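Local coordinates for protein laminin subunit ALPHA-1 (Mus musculus, PDB 2JD4) that forms the LG4-LG5 tail of laminin alpha-1, a basement membrane protein, and probably helps to hold laminin at the cell surface, at residues L220-T225 against D246-E251; G266-T271 against H295-T300; E214-R219 against L238-A243; P323-G328 against I333-L338; G255-H260 against H286-H291. The protein carries 4 engineered substitutions. All blocks are in the same frame, centred on the assembly; numbering follows the deposited sequence.

Contact 1. Residues L220-T225 against D246-E251; sequences LDLQIT and DAIGLE. Engineered in segment 220-225: Q223 (natural residue Asn). With MG (magnesium ion), chain D.
I248 places its CD1 methyl against two side chains of strand 222-230, L222 and I224, and this trio makes the contact. The meeting with I224 is tip to tip, CD1 of I224 lying 4.1 Å from CD1 of I248. L222 comes from a different direction: its chain runs nearly at a right angle to that of I248, and its CD2 rests 4.1 Å from the same I248 CD1. One methyl is thus shared by two neighbours at ordinary van der Waals distance. I248 brings it there by holding CG1 in a hindered position, between its backbone N and carbonyl carbon (chi1 68°), with the rest of the chain extended. I224 instead keeps CG1 anti to its carbonyl carbon (chi1 -65°) and extends to meet it. L250 points the same way from further along its strand and loses some surface to I224, while its own packing is with F259, L288 and A290.

No hydrogen bond joins the two segments. Polar chemistry gathers instead at the start of strand 247-253, where OD2 of D246 binds the magnesium ion at 2.2 Å. Its other carboxylate oxygen, OD1, accepts a hydrogen bond from metal-bound water 1 at 2.6 Å, so the carboxylate is gripped both directly and through water. Two further waters and D319 also bind the ion. Apolar packing between facing strands, with a metal site at the rim, is the build of the laminin G-like beta sandwich of the concanavalin clan.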
# COMPACT_ATOMS: atom_id res chain seq x y z
N LEU A 220 25.45 7.29 -8.97
CA LEU A 220 26.19 6.17 -9.55
C LEU A 220 25.61 4.77 -9.41
O LEU A 220 25.57 4.01 -10.37
CB LEU A 220 27.63 6.15 -9.01
CG LEU A 220 28.57 7.30 -9.41
CD1 LEU A 220 28.07 8.61 -8.85
CD2 LEU A 220 29.96 6.99 -8.89
N ASP A 221 25.17 4.41 -8.20
CA ASP A 221 24.63 3.08 -7.99
C ASP A 221 23.21 3.06 -7.43
O ASP A 221 22.87 3.84 -6.53
CB ASP A 221 25.57 2.28 -7.07
CG ASP A 221 25.21 0.81 -7.00
OD1 ASP A 221 24.11 0.49 -6.49
OD2 ASP A 221 26.02 -0.02 -7.45
N LEU A 222 22.40 2.17 -7.98
CA LEU A 222 21.01 2.02 -7.57
C LEU A 222 20.45 0.69 -8.06
O LEU A 222 20.59 0.34 -9.23
CB LEU A 222 20.16 3.16 -8.14
CG LEU A 222 18.65 3.06 -7.90
CD1 LEU A 222 18.35 3.19 -6.41
CD2 LEU A 222 17.95 4.15 -8.68
N GLN A 223 19.83 -0.06 -7.15
CA GLN A 223 19.25 -1.35 -7.49
C GLN A 223 17.73 -1.27 -7.37
O GLN A 223 17.21 -0.90 -6.32
CB GLN A 223 19.78 -2.44 -6.55
CG GLN A 223 19.42 -3.85 -6.99
CD GLN A 223 19.60 -4.87 -5.88
OE1 GLN A 223 20.67 -4.97 -5.27
NE2 GLN A 223 18.55 -5.65 -5.62
N ILE A 224 17.03 -1.61 -8.45
CA ILE A 224 15.57 -1.59 -8.44
C ILE A 224 15.04 -3.01 -8.57
O ILE A 224 15.43 -3.75 -9.48
CB ILE A 224 15.01 -0.75 -9.62
CG1 ILE A 224 15.41 0.72 -9.43
CG2 ILE A 224 13.49 -0.89 -9.68
CD1 ILE A 224 14.96 1.63 -10.56
N THR A 225 14.15 -3.40 -7.66
CA THR A 225 13.55 -4.73 -7.68
C THR A 225 12.04 -4.61 -7.52
O THR A 225 11.55 -3.75 -6.79
CB THR A 225 14.09 -5.61 -6.53
OG1 THR A 225 15.51 -5.76 -6.65
CG2 THR A 225 13.44 -6.99 -6.57
N ASP A 246 20.11 13.61 -18.11
CA ASP A 246 20.25 12.51 -17.15
C ASP A 246 18.91 11.88 -16.74
O ASP A 246 18.01 12.58 -16.28
CB ASP A 246 20.99 13.01 -15.91
CG ASP A 246 22.46 13.28 -16.18
OD1 ASP A 246 22.83 13.43 -17.37
OD2 ASP A 246 23.25 13.35 -15.22
N ALA A 247 18.79 10.56 -16.91
CA ALA A 247 17.56 9.85 -16.56
C ALA A 247 17.66 8.33 -16.68
O ALA A 247 18.58 7.81 -17.32
CB ALA A 247 16.41 10.35 -17.43
N ILE A 248 16.72 7.62 -16.06
CA ILE A 248 16.65 6.16 -16.13
C ILE A 248 15.19 5.76 -16.34
O ILE A 248 14.28 6.48 -15.92
CB ILE A 248 17.17 5.47 -14.85
CG1 ILE A 248 16.23 5.74 -13.67
CG2 ILE A 248 18.57 5.97 -14.52
CD1 ILE A 248 16.54 4.89 -12.45
N GLY A 249 14.96 4.62 -16.99
CA GLY A 249 13.60 4.17 -17.23
C GLY A 249 13.47 2.66 -17.35
O GLY A 249 14.41 1.98 -17.76
N LEU A 250 12.30 2.15 -16.97
CA LEU A 250 11.99 0.72 -17.02
C LEU A 250 10.61 0.63 -17.67
O LEU A 250 9.66 1.25 -17.19
CB LEU A 250 11.96 0.14 -15.61
CG LEU A 250 12.24 -1.35 -15.41
CD1 LEU A 250 13.67 -1.66 -15.81
CD2 LEU A 250 12.02 -1.72 -13.94
N GLU A 251 10.49 -0.14 -18.75
CA GLU A 251 9.22 -0.26 -19.45
C GLU A 251 9.06 -1.57 -20.20
O GLU A 251 10.04 -2.26 -20.50
CB GLU A 251 9.07 0.90 -20.45
CG GLU A 251 10.35 1.21 -21.21
CD GLU A 251 10.19 2.25 -22.32
OE1 GLU A 251 9.30 3.13 -22.23
OE2 GLU A 251 10.99 2.20 -23.28
MG MG D . 25.25 14.30 -15.17
O HOH W 1 25.16 14.48 -17.39
O HOH W 2 24.23 15.98 -14.81
O HOH W 3 26.61 12.63 -15.41

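Contact 2. Residues G266-T271 against H295-T300; sequences GRITAT and HRIVLT
I297 and L299 of strand 296-301 pack on I268 and A270 of strand 267-272, joining the two facing sheets of the laminin G-like beta sandwich. The two strand segments run in nearly the same direction, 24° apart, and their axes approach to 7.2 Å; small A270 is in keeping with so close a spacing.

Along segment 295-300 the first side chain to touch is I297, which meets two residues at once. Its outer methyl CD1 is pressed against I268 CG2 at 3.4 Å, tighter than usual for two carbons, and also lies 3.6 Å from I268 CB; the two isoleucines pass each other at a slant. Holding CG1 anti to the carbonyl carbon (chi1 -73°) sends CD1 toward I268 and leaves the other branch, CG2, to meet the A270 CB at 4.0 Å. F259 and V261 of strand 256-262 also touch I297. V298 turns its side chain away and touches R307 of strand 304-308. L299 points back into the sandwich, where its CB lies 4.0 Å from A270 CB. Beyond this, the leucine extends one methyl past the alanine side chain to the backbone, CD2 of L299 coming to 3.7 Å from the carbonyl O of A270.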
# COMPACT_ATOMS: atom_id res chain seq x y z
N GLY A 266 24.51 9.86 -23.61
CA GLY A 266 23.69 9.09 -24.52
C GLY A 266 22.99 7.92 -23.85
O GLY A 266 23.44 7.44 -22.81
N ARG A 267 21.90 7.46 -24.44
CA ARG A 267 21.13 6.35 -23.88
C ARG A 267 21.81 4.99 -23.98
O ARG A 267 22.30 4.60 -25.04
CB ARG A 267 19.75 6.28 -24.55
CG ARG A 267 18.90 5.09 -24.08
CD ARG A 267 17.55 5.08 -24.78
NE ARG A 267 16.77 6.27 -24.47
CZ ARG A 267 15.59 6.56 -25.02
NH1 ARG A 267 15.05 5.73 -25.90
NH2 ARG A 267 14.96 7.67 -24.68
N ILE A 268 21.84 4.28 -22.86
CA ILE A 268 22.41 2.93 -22.77
C ILE A 268 21.19 2.04 -22.49
O ILE A 268 20.42 2.32 -21.57
CB ILE A 268 23.41 2.83 -21.60
CG1 ILE A 268 24.52 3.87 -21.78
CG2 ILE A 268 24.00 1.43 -21.54
CD1 ILE A 268 25.49 3.96 -20.62
N THR A 269 21.02 0.98 -23.27
CA THR A 269 19.86 0.11 -23.10
C THR A 269 20.09 -1.40 -22.98
O THR A 269 20.78 -2.00 -23.81
CB THR A 269 18.88 0.33 -24.27
OG1 THR A 269 18.41 1.68 -24.25
CG2 THR A 269 17.69 -0.62 -24.17
N ALA A 270 19.50 -1.99 -21.95
CA ALA A 270 19.58 -3.43 -21.72
C ALA A 270 18.19 -3.97 -22.08
O ALA A 270 17.18 -3.53 -21.51
CB ALA A 270 19.89 -3.73 -20.26
N THR A 271 18.13 -4.93 -23.00
CA THR A 271 16.86 -5.48 -23.45
C THR A 271 16.66 -6.96 -23.16
O THR A 271 17.51 -7.79 -23.48
CB THR A 271 16.69 -5.25 -24.97
OG1 THR A 271 16.66 -3.85 -25.25
CG2 THR A 271 15.41 -5.89 -25.48
N HIS A 295 30.11 1.71 -14.37
CA HIS A 295 30.05 1.57 -15.82
C HIS A 295 29.33 0.27 -16.18
O HIS A 295 29.76 -0.46 -17.07
CB HIS A 295 31.46 1.56 -16.42
CG HIS A 295 31.50 1.58 -17.92
ND1 HIS A 295 32.66 1.45 -18.65
CD2 HIS A 295 30.50 1.73 -18.84
CE1 HIS A 295 32.39 1.51 -19.94
NE2 HIS A 295 31.09 1.68 -20.08
N ARG A 296 28.24 -0.02 -15.47
CA ARG A 296 27.50 -1.24 -15.73
C ARG A 296 26.00 -1.14 -15.51
O ARG A 296 25.54 -0.48 -14.58
CB ARG A 296 28.06 -2.39 -14.88
CG ARG A 296 27.35 -3.71 -15.10
CD ARG A 296 28.04 -4.83 -14.34
NE ARG A 296 29.44 -4.95 -14.71
CZ ARG A 296 30.24 -5.93 -14.30
NH1 ARG A 296 29.78 -6.88 -13.50
NH2 ARG A 296 31.51 -5.96 -14.70
N ILE A 297 25.25 -1.81 -16.38
CA ILE A 297 23.79 -1.84 -16.33
C ILE A 297 23.33 -3.29 -16.49
O ILE A 297 23.59 -3.92 -17.51
CB ILE A 297 23.19 -0.98 -17.47
CG1 ILE A 297 23.39 0.50 -17.15
CG2 ILE A 297 21.73 -1.30 -17.67
CD1 ILE A 297 22.99 1.42 -18.28
N VAL A 298 22.65 -3.81 -15.47
CA VAL A 298 22.19 -5.19 -15.50
C VAL A 298 20.68 -5.33 -15.28
O VAL A 298 20.14 -4.83 -14.29
CB VAL A 298 22.91 -6.04 -14.42
CG1 VAL A 298 22.43 -7.48 -14.49
CG2 VAL A 298 24.43 -5.97 -14.62
N LEU A 299 20.02 -6.01 -16.21
CA LEU A 299 18.58 -6.26 -16.15
C LEU A 299 18.36 -7.77 -15.99
O LEU A 299 18.87 -8.57 -16.77
CB LEU A 299 17.88 -5.78 -17.43
CG LEU A 299 16.40 -6.17 -17.53
CD1 LEU A 299 15.63 -5.61 -16.33
CD2 LEU A 299 15.80 -5.66 -18.83
N THR A 300 17.60 -8.15 -14.97
CA THR A 300 17.32 -9.55 -14.71
C THR A 300 15.82 -9.79 -14.57
O THR A 300 15.16 -9.19 -13.72
CB THR A 300 18.03 -10.01 -13.42
OG1 THR A 300 19.42 -9.68 -13.49
CG2 THR A 300 17.88 -11.51 -13.24

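Contact 3. Residues E214-R219 against L238-A243; sequences EGYKVR and LGISSA
Y216 lays its ring slantwise beside I240, with the ring carbon CD2 4.0 Å from the isoleucine CD1. The tyrosine reaches it with CG anti to its backbone N (chi1 -168°), which carries the ring toward strand 235-241 and also against L222 and I324. V218, two residues on, adds its CG2 to the same methyl, at 4.2 Å from I240 CD1. I240 thus offers one methyl, at the end of its extended branch, to both the aromatic ring and the valine, and of the residues involved it has the largest surface buried here.

Segment 214-219 is a connection along the rim of the laminin G-like beta sandwich: its short strand 215-216 gives way to a loop leading to strand 222-230, while I240 lies on a strand of one of the sheets and also touches I248. T320 ties this connection down, its OG1 hydrogen-bonded to both Y216 O and V218 N.

The polar groups of segment 238-243 are engaged apart from this apolar patch. S241, whose side chain points away from segment 214-219, donates OG to the carbonyl O of S242 at 2.8 Å, in the carbonyl plane on a lone pair, with a C=O...donor angle of 133°. The same hydroxyl is hydrogen-bonded to N336 N. The S242 OG binds D246 O, the backbone oxygen of a residue whose carboxylate holds the magnesium ion.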
# COMPACT_ATOMS: atom_id res chain seq x y z
N GLU A 214 10.19 15.74 -3.24
CA GLU A 214 11.40 16.52 -3.00
C GLU A 214 12.52 16.16 -3.98
O GLU A 214 13.52 16.87 -4.08
CB GLU A 214 11.88 16.35 -1.55
CG GLU A 214 12.38 14.96 -1.18
CD GLU A 214 11.25 13.98 -0.87
OE1 GLU A 214 11.56 12.87 -0.40
OE2 GLU A 214 10.07 14.33 -1.10
N GLY A 215 12.36 15.04 -4.69
CA GLY A 215 13.36 14.63 -5.66
C GLY A 215 14.24 13.46 -5.24
O GLY A 215 14.65 13.36 -4.08
N TYR A 216 14.53 12.59 -6.20
CA TYR A 216 15.38 11.43 -5.94
C TYR A 216 16.63 11.55 -6.81
O TYR A 216 16.54 11.93 -7.98
CB TYR A 216 14.64 10.13 -6.29
CG TYR A 216 15.34 8.88 -5.78
CD1 TYR A 216 15.28 8.52 -4.43
CD2 TYR A 216 16.13 8.11 -6.64
CE1 TYR A 216 15.98 7.42 -3.95
CE2 TYR A 216 16.84 7.00 -6.16
CZ TYR A 216 16.76 6.66 -4.81
OH TYR A 216 17.47 5.58 -4.33
N LYS A 217 17.79 11.23 -6.24
CA LYS A 217 19.05 11.31 -6.97
C LYS A 217 19.60 9.91 -7.23
O LYS A 217 20.06 9.24 -6.31
CB LYS A 217 20.08 12.11 -6.17
CG LYS A 217 19.69 13.55 -5.90
CD LYS A 217 20.74 14.25 -5.06
CE LYS A 217 20.30 15.66 -4.69
NZ LYS A 217 21.32 16.35 -3.85
N VAL A 218 19.57 9.47 -8.49
CA VAL A 218 20.06 8.15 -8.83
C VAL A 218 21.57 8.04 -8.60
O VAL A 218 22.05 7.09 -7.99
CB VAL A 218 19.74 7.80 -10.30
CG1 VAL A 218 20.32 6.45 -10.66
CG2 VAL A 218 18.23 7.80 -10.51
N ARG A 219 22.31 9.02 -9.11
CA ARG A 219 23.76 9.05 -8.95
C ARG A 219 24.44 7.86 -9.63
O ARG A 219 24.05 7.45 -10.72
CB ARG A 219 24.14 9.10 -7.47
CG ARG A 219 23.36 10.14 -6.68
CD ARG A 219 23.67 11.56 -7.12
NE ARG A 219 24.79 12.14 -6.39
CZ ARG A 219 24.79 12.39 -5.09
NH1 ARG A 219 23.72 12.10 -4.35
NH2 ARG A 219 25.86 12.92 -4.51
N LEU A 238 8.53 2.28 -14.60
CA LEU A 238 9.14 3.30 -13.77
C LEU A 238 10.06 4.25 -14.53
O LEU A 238 10.71 3.86 -15.50
CB LEU A 238 9.90 2.63 -12.62
CG LEU A 238 10.59 3.45 -11.53
CD1 LEU A 238 10.61 2.64 -10.23
CD2 LEU A 238 12.00 3.84 -11.97
N GLY A 239 10.08 5.51 -14.08
CA GLY A 239 10.93 6.52 -14.69
C GLY A 239 11.32 7.63 -13.72
O GLY A 239 10.50 8.10 -12.92
N ILE A 240 12.59 8.02 -13.77
CA ILE A 240 13.11 9.10 -12.94
C ILE A 240 13.93 9.94 -13.91
O ILE A 240 14.97 9.49 -14.40
CB ILE A 240 14.02 8.58 -11.81
CG1 ILE A 240 13.27 7.53 -10.97
CG2 ILE A 240 14.46 9.74 -10.92
CD1 ILE A 240 14.13 6.90 -9.89
N SER A 241 13.49 11.16 -14.18
CA SER A 241 14.19 12.00 -15.15
C SER A 241 14.33 13.48 -14.81
O SER A 241 13.46 14.08 -14.18
CB SER A 241 13.48 11.88 -16.50
OG SER A 241 14.08 12.72 -17.48
N SER A 242 15.46 14.05 -15.22
CA SER A 242 15.70 15.48 -15.01
C SER A 242 15.01 16.14 -16.21
O SER A 242 14.63 15.46 -17.16
CB SER A 242 17.19 15.78 -15.06
OG SER A 242 17.72 15.52 -16.35
N ALA A 243 14.84 17.46 -16.16
CA ALA A 243 14.20 18.16 -17.26
C ALA A 243 15.20 18.32 -18.41
O ALA A 243 14.88 18.90 -19.46
CB ALA A 243 13.71 19.53 -16.79

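Contact 4. Residues P323-G328 against I333-L338; sequences PIYVGG and IKQNSL. Engineered in segment 333-338: S337 (natural residue Cys).
Y325 and I333 make the apolar half of this contact. The isoleucine sets CG2 over one face of the tyrosine ring, 4.0 Å above its plane and displaced toward the rim, with Y325 CE1 its nearest ring atom. The other branch follows the ring outward, so that I333 CG1 lies 3.7 Å from Y325 OH and CD1 of I333 3.9 Å from the same oxygen. The two side chains cross at about a right angle. Because I333 keeps CG2 anti to its backbone N and CG1 anti to its carbonyl carbon (chi1 -65°), one branch lies over the face while the other runs out to the hydroxyl.

The strand bearing Y325, 322-326, belongs to the laminin G-like beta sandwich and pairs with strands 207-212 and 235-241; segment 333-338 is part of the long loop that follows and folds back over it. With an alanine in place of Y325, I333 would probably lose the surface it rests on and a gap would open between strand and loop.

Q335 supplies the polar side of the contact. Its NE2 packs obliquely beside the ring, 3.7 Å from Y325 CD1, with the ring and amide planes 56° apart. A bend at chi2 (-59°) turns the amide back toward the strand. The polar link between the segments is water 4, accepting from Q335 NE2 at 3.1 Å and donating to P323 O at 2.8 Å. A type I beta turn carries the chain from Q335 to L338, with a weak backbone bond from L338 N to Q335 O; within it, the engineered S337 forms a weak hydrogen bond from OG to A247 O.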
# COMPACT_ATOMS: atom_id res chain seq x y z
N PRO A 323 11.02 13.47 -9.08
CA PRO A 323 10.12 12.44 -8.57
C PRO A 323 10.21 11.11 -9.31
O PRO A 323 10.72 11.04 -10.43
CB PRO A 323 8.73 13.08 -8.72
CG PRO A 323 9.03 14.55 -8.63
CD PRO A 323 10.27 14.67 -9.47
N ILE A 324 9.72 10.06 -8.67
CA ILE A 324 9.72 8.73 -9.27
C ILE A 324 8.32 8.47 -9.80
O ILE A 324 7.36 8.41 -9.04
CB ILE A 324 10.06 7.64 -8.23
CG1 ILE A 324 11.46 7.88 -7.65
CG2 ILE A 324 9.99 6.27 -8.88
CD1 ILE A 324 11.83 6.91 -6.54
N TYR A 325 8.21 8.31 -11.12
CA TYR A 325 6.92 8.04 -11.74
C TYR A 325 6.73 6.55 -11.93
O TYR A 325 7.56 5.88 -12.55
CB TYR A 325 6.80 8.79 -13.07
CG TYR A 325 6.42 10.24 -12.87
CD1 TYR A 325 7.38 11.19 -12.50
CD2 TYR A 325 5.09 10.64 -12.94
CE1 TYR A 325 7.00 12.51 -12.19
CE2 TYR A 325 4.70 11.95 -12.63
CZ TYR A 325 5.66 12.87 -12.25
OH TYR A 325 5.28 14.15 -11.91
N VAL A 326 5.64 6.02 -11.38
CA VAL A 326 5.34 4.60 -11.46
C VAL A 326 4.11 4.27 -12.30
O VAL A 326 3.04 4.84 -12.09
CB VAL A 326 5.14 4.00 -10.05
CG1 VAL A 326 4.98 2.49 -10.16
CG2 VAL A 326 6.31 4.37 -9.14
N GLY A 327 4.27 3.35 -13.25
CA GLY A 327 3.14 2.95 -14.08
C GLY A 327 2.74 3.87 -15.22
O GLY A 327 1.77 3.58 -15.93
N GLY A 328 3.48 4.97 -15.40
CA GLY A 328 3.16 5.91 -16.46
C GLY A 328 3.56 7.33 -16.09
O GLY A 328 4.28 7.54 -15.11
N ILE A 333 5.28 16.04 -18.35
CA ILE A 333 6.48 15.58 -17.65
C ILE A 333 7.46 14.88 -18.57
O ILE A 333 7.11 13.90 -19.25
CB ILE A 333 6.11 14.63 -16.48
CG1 ILE A 333 5.32 15.40 -15.42
CG2 ILE A 333 7.36 14.03 -15.87
CD1 ILE A 333 6.07 16.60 -14.84
N LYS A 334 8.70 15.36 -18.60
CA LYS A 334 9.72 14.77 -19.46
C LYS A 334 10.33 13.51 -18.87
O LYS A 334 10.67 13.47 -17.69
CB LYS A 334 10.84 15.79 -19.73
CG LYS A 334 11.83 15.36 -20.83
CD LYS A 334 12.96 16.37 -21.02
CE LYS A 334 13.87 15.95 -22.17
NZ LYS A 334 14.96 16.94 -22.44
N GLN A 335 10.45 12.48 -19.69
CA GLN A 335 11.06 11.22 -19.26
C GLN A 335 12.07 10.87 -20.35
O GLN A 335 11.77 10.15 -21.30
CB GLN A 335 10.01 10.11 -19.11
CG GLN A 335 9.13 10.22 -17.85
CD GLN A 335 9.95 10.18 -16.55
OE1 GLN A 335 10.97 9.50 -16.47
NE2 GLN A 335 9.49 10.89 -15.53
N ASN A 336 13.29 11.40 -20.19
CA ASN A 336 14.33 11.21 -21.19
C ASN A 336 14.80 9.78 -21.43
O ASN A 336 15.42 9.51 -22.46
CB ASN A 336 15.53 12.10 -20.88
CG ASN A 336 16.32 12.45 -22.12
OD1 ASN A 336 15.73 12.75 -23.16
ND2 ASN A 336 17.64 12.40 -22.03
N SER A 337 14.52 8.88 -20.49
CA SER A 337 14.93 7.49 -20.67
C SER A 337 13.75 6.50 -20.73
O SER A 337 13.80 5.40 -20.17
CB SER A 337 15.93 7.08 -19.58
OG SER A 337 17.16 7.76 -19.77
N LEU A 338 12.69 6.92 -21.42
CA LEU A 338 11.51 6.10 -21.64
C LEU A 338 11.06 6.35 -23.08
O LEU A 338 10.86 7.50 -23.48
CB LEU A 338 10.37 6.48 -20.67
CG LEU A 338 10.46 5.90 -19.25
CD1 LEU A 338 9.29 6.40 -18.41
CD2 LEU A 338 10.45 4.37 -19.33
O HOH W 4 11.03 11.97 -13.03

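Contact 5. Residues G255-H260 against H286-H291; sequences GKVLFH and HTLQAH
F259 takes the methyl of A290 over the middle of one ring face, an almost perpendicular CH-pi contact. The alanine CB stands 3.7 Å from the centroid of the F259 ring and only 8° off its normal, so it meets all six ring carbons at similar distances. The phenylalanine reaches across with CG anti to its backbone N (chi1 176°), and a further turn about chi2 presents the ring face to the alanine. Along the ring edge, and in its plane, lies the carbonyl O of H291, 3.9 Å from F259 CE2.

Purely aliphatic packing continues toward the start of both strands, where V257 and L288 extend toward each other tip to tip, CG1 of V257 4.0 Å from CD1 of L288. L280, from a loop, also touches V257. Strands 256-262 and 286-293 lie in the two facing sheets of the laminin G-like beta sandwich; the segments 256-260 and 286-291 of these strands run at 21° to each other, their axes approaching to 9.1 Å. A serine in place of F259 would probably leave the A290 methyl without its aromatic cover and open a gap in this interior.

Hydrogen bonds join neither segment to the other; the imidazoles find partners beyond them. The H291 NE2 is hydrogen-bonded to D221 OD2, while H260 uses ND1 toward T269 OG1 and NE2 toward E251 OE2.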
# COMPACT_ATOMS: atom_id res chain seq x y z
N GLY A 255 6.01 -6.86 -25.41
CA GLY A 255 6.38 -8.10 -24.74
C GLY A 255 7.79 -8.19 -24.20
O GLY A 255 8.15 -9.18 -23.57
N LYS A 256 8.60 -7.16 -24.42
CA LYS A 256 9.97 -7.16 -23.92
C LYS A 256 10.16 -6.11 -22.83
O LYS A 256 9.44 -5.12 -22.78
CB LYS A 256 10.95 -6.87 -25.06
CG LYS A 256 11.05 -7.99 -26.09
CD LYS A 256 11.10 -7.45 -27.50
CE LYS A 256 12.25 -6.47 -27.70
NZ LYS A 256 12.28 -5.97 -29.11
N VAL A 257 11.13 -6.34 -21.95
CA VAL A 257 11.42 -5.40 -20.88
C VAL A 257 12.69 -4.63 -21.24
O VAL A 257 13.71 -5.23 -21.60
CB VAL A 257 11.61 -6.12 -19.53
CG1 VAL A 257 11.99 -5.12 -18.44
CG2 VAL A 257 10.33 -6.84 -19.14
N LEU A 258 12.61 -3.30 -21.15
CA LEU A 258 13.74 -2.44 -21.47
C LEU A 258 14.15 -1.60 -20.26
O LEU A 258 13.29 -1.06 -19.54
CB LEU A 258 13.39 -1.50 -22.62
CG LEU A 258 12.76 -2.10 -23.87
CD1 LEU A 258 12.49 -1.00 -24.89
CD2 LEU A 258 13.68 -3.17 -24.45
N PHE A 259 15.45 -1.51 -20.04
CA PHE A 259 16.03 -0.74 -18.95
C PHE A 259 16.98 0.27 -19.59
O PHE A 259 18.06 -0.10 -20.06
CB PHE A 259 16.79 -1.69 -18.01
CG PHE A 259 17.51 -1.00 -16.87
CD1 PHE A 259 16.98 0.13 -16.26
CD2 PHE A 259 18.69 -1.54 -16.37
CE1 PHE A 259 17.62 0.71 -15.17
CE2 PHE A 259 19.34 -0.96 -15.28
CZ PHE A 259 18.80 0.16 -14.67
N HIS A 260 16.55 1.53 -19.65
CA HIS A 260 17.35 2.60 -20.26
C HIS A 260 18.05 3.43 -19.20
O HIS A 260 17.50 3.68 -18.13
CB HIS A 260 16.48 3.55 -21.07
CG HIS A 260 15.59 2.88 -22.06
ND1 HIS A 260 16.07 2.24 -23.18
CD2 HIS A 260 14.24 2.76 -22.11
CE1 HIS A 260 15.05 1.75 -23.88
NE2 HIS A 260 13.93 2.06 -23.25
N HIS A 286 6.03 -12.11 -12.18
CA HIS A 286 7.40 -12.19 -12.68
C HIS A 286 8.27 -11.29 -11.82
O HIS A 286 7.84 -10.22 -11.38
CB HIS A 286 7.45 -11.71 -14.12
CG HIS A 286 6.57 -12.50 -15.04
ND1 HIS A 286 6.91 -13.76 -15.48
CD2 HIS A 286 5.34 -12.25 -15.54
CE1 HIS A 286 5.93 -14.25 -16.21
NE2 HIS A 286 4.96 -13.35 -16.26
N THR A 287 9.50 -11.73 -11.56
CA THR A 287 10.40 -10.92 -10.75
C THR A 287 11.25 -10.09 -11.70
O THR A 287 11.52 -10.50 -12.83
CB THR A 287 11.33 -11.80 -9.88
OG1 THR A 287 12.15 -12.62 -10.72
CG2 THR A 287 10.51 -12.68 -8.95
N LEU A 288 11.63 -8.90 -11.25
CA LEU A 288 12.44 -8.02 -12.08
C LEU A 288 13.51 -7.33 -11.25
O LEU A 288 13.22 -6.78 -10.18
CB LEU A 288 11.54 -7.00 -12.77
CG LEU A 288 12.13 -6.05 -13.82
CD1 LEU A 288 10.98 -5.38 -14.58
CD2 LEU A 288 13.01 -5.00 -13.15
N GLN A 289 14.74 -7.37 -11.74
CA GLN A 289 15.87 -6.74 -11.08
C GLN A 289 16.60 -5.89 -12.10
O GLN A 289 16.89 -6.34 -13.20
CB GLN A 289 16.83 -7.81 -10.54
CG GLN A 289 16.22 -8.78 -9.55
CD GLN A 289 17.14 -9.94 -9.24
OE1 GLN A 289 18.27 -9.76 -8.78
NE2 GLN A 289 16.66 -11.16 -9.50
N ALA A 290 16.89 -4.64 -11.74
CA ALA A 290 17.60 -3.74 -12.64
C ALA A 290 18.65 -3.03 -11.80
O ALA A 290 18.32 -2.21 -10.94
CB ALA A 290 16.64 -2.73 -13.25
N HIS A 291 19.92 -3.36 -12.03
CA HIS A 291 21.00 -2.77 -11.26
C HIS A 291 21.87 -1.80 -12.05
O HIS A 291 22.37 -2.14 -13.13
CB HIS A 291 21.88 -3.88 -10.67
CG HIS A 291 22.85 -3.40 -9.63
ND1 HIS A 291 23.84 -4.21 -9.11
CD2 HIS A 291 22.96 -2.21 -8.98
CE1 HIS A 291 24.52 -3.54 -8.20
NE2 HIS A 291 24.01 -2.33 -8.10

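All five contacts are buried, yet they differ in what they join. Contacts 1, 2 and 5 pack strands of facing sheets, and all are hydrocarbon in character; contact 5 adds a ring face, while contact 2 is the farthest from the centre of the chain, about 29 Å from it centre to centre. Neighbouring strands of one sheet tie contacts 1 and 5 together through a backbone hydrogen bond, L258 N to E251 O. Contacts 3 and 4 instead fix connecting chain to the sandwich, and adjacent strands 235-241 and 322-326 join them, Y325 N hydrogen-bonding to G239 O. Of the five, contact 4 alone bridges its segments by water, and contact 1 holds the magnesium-binding aspartate.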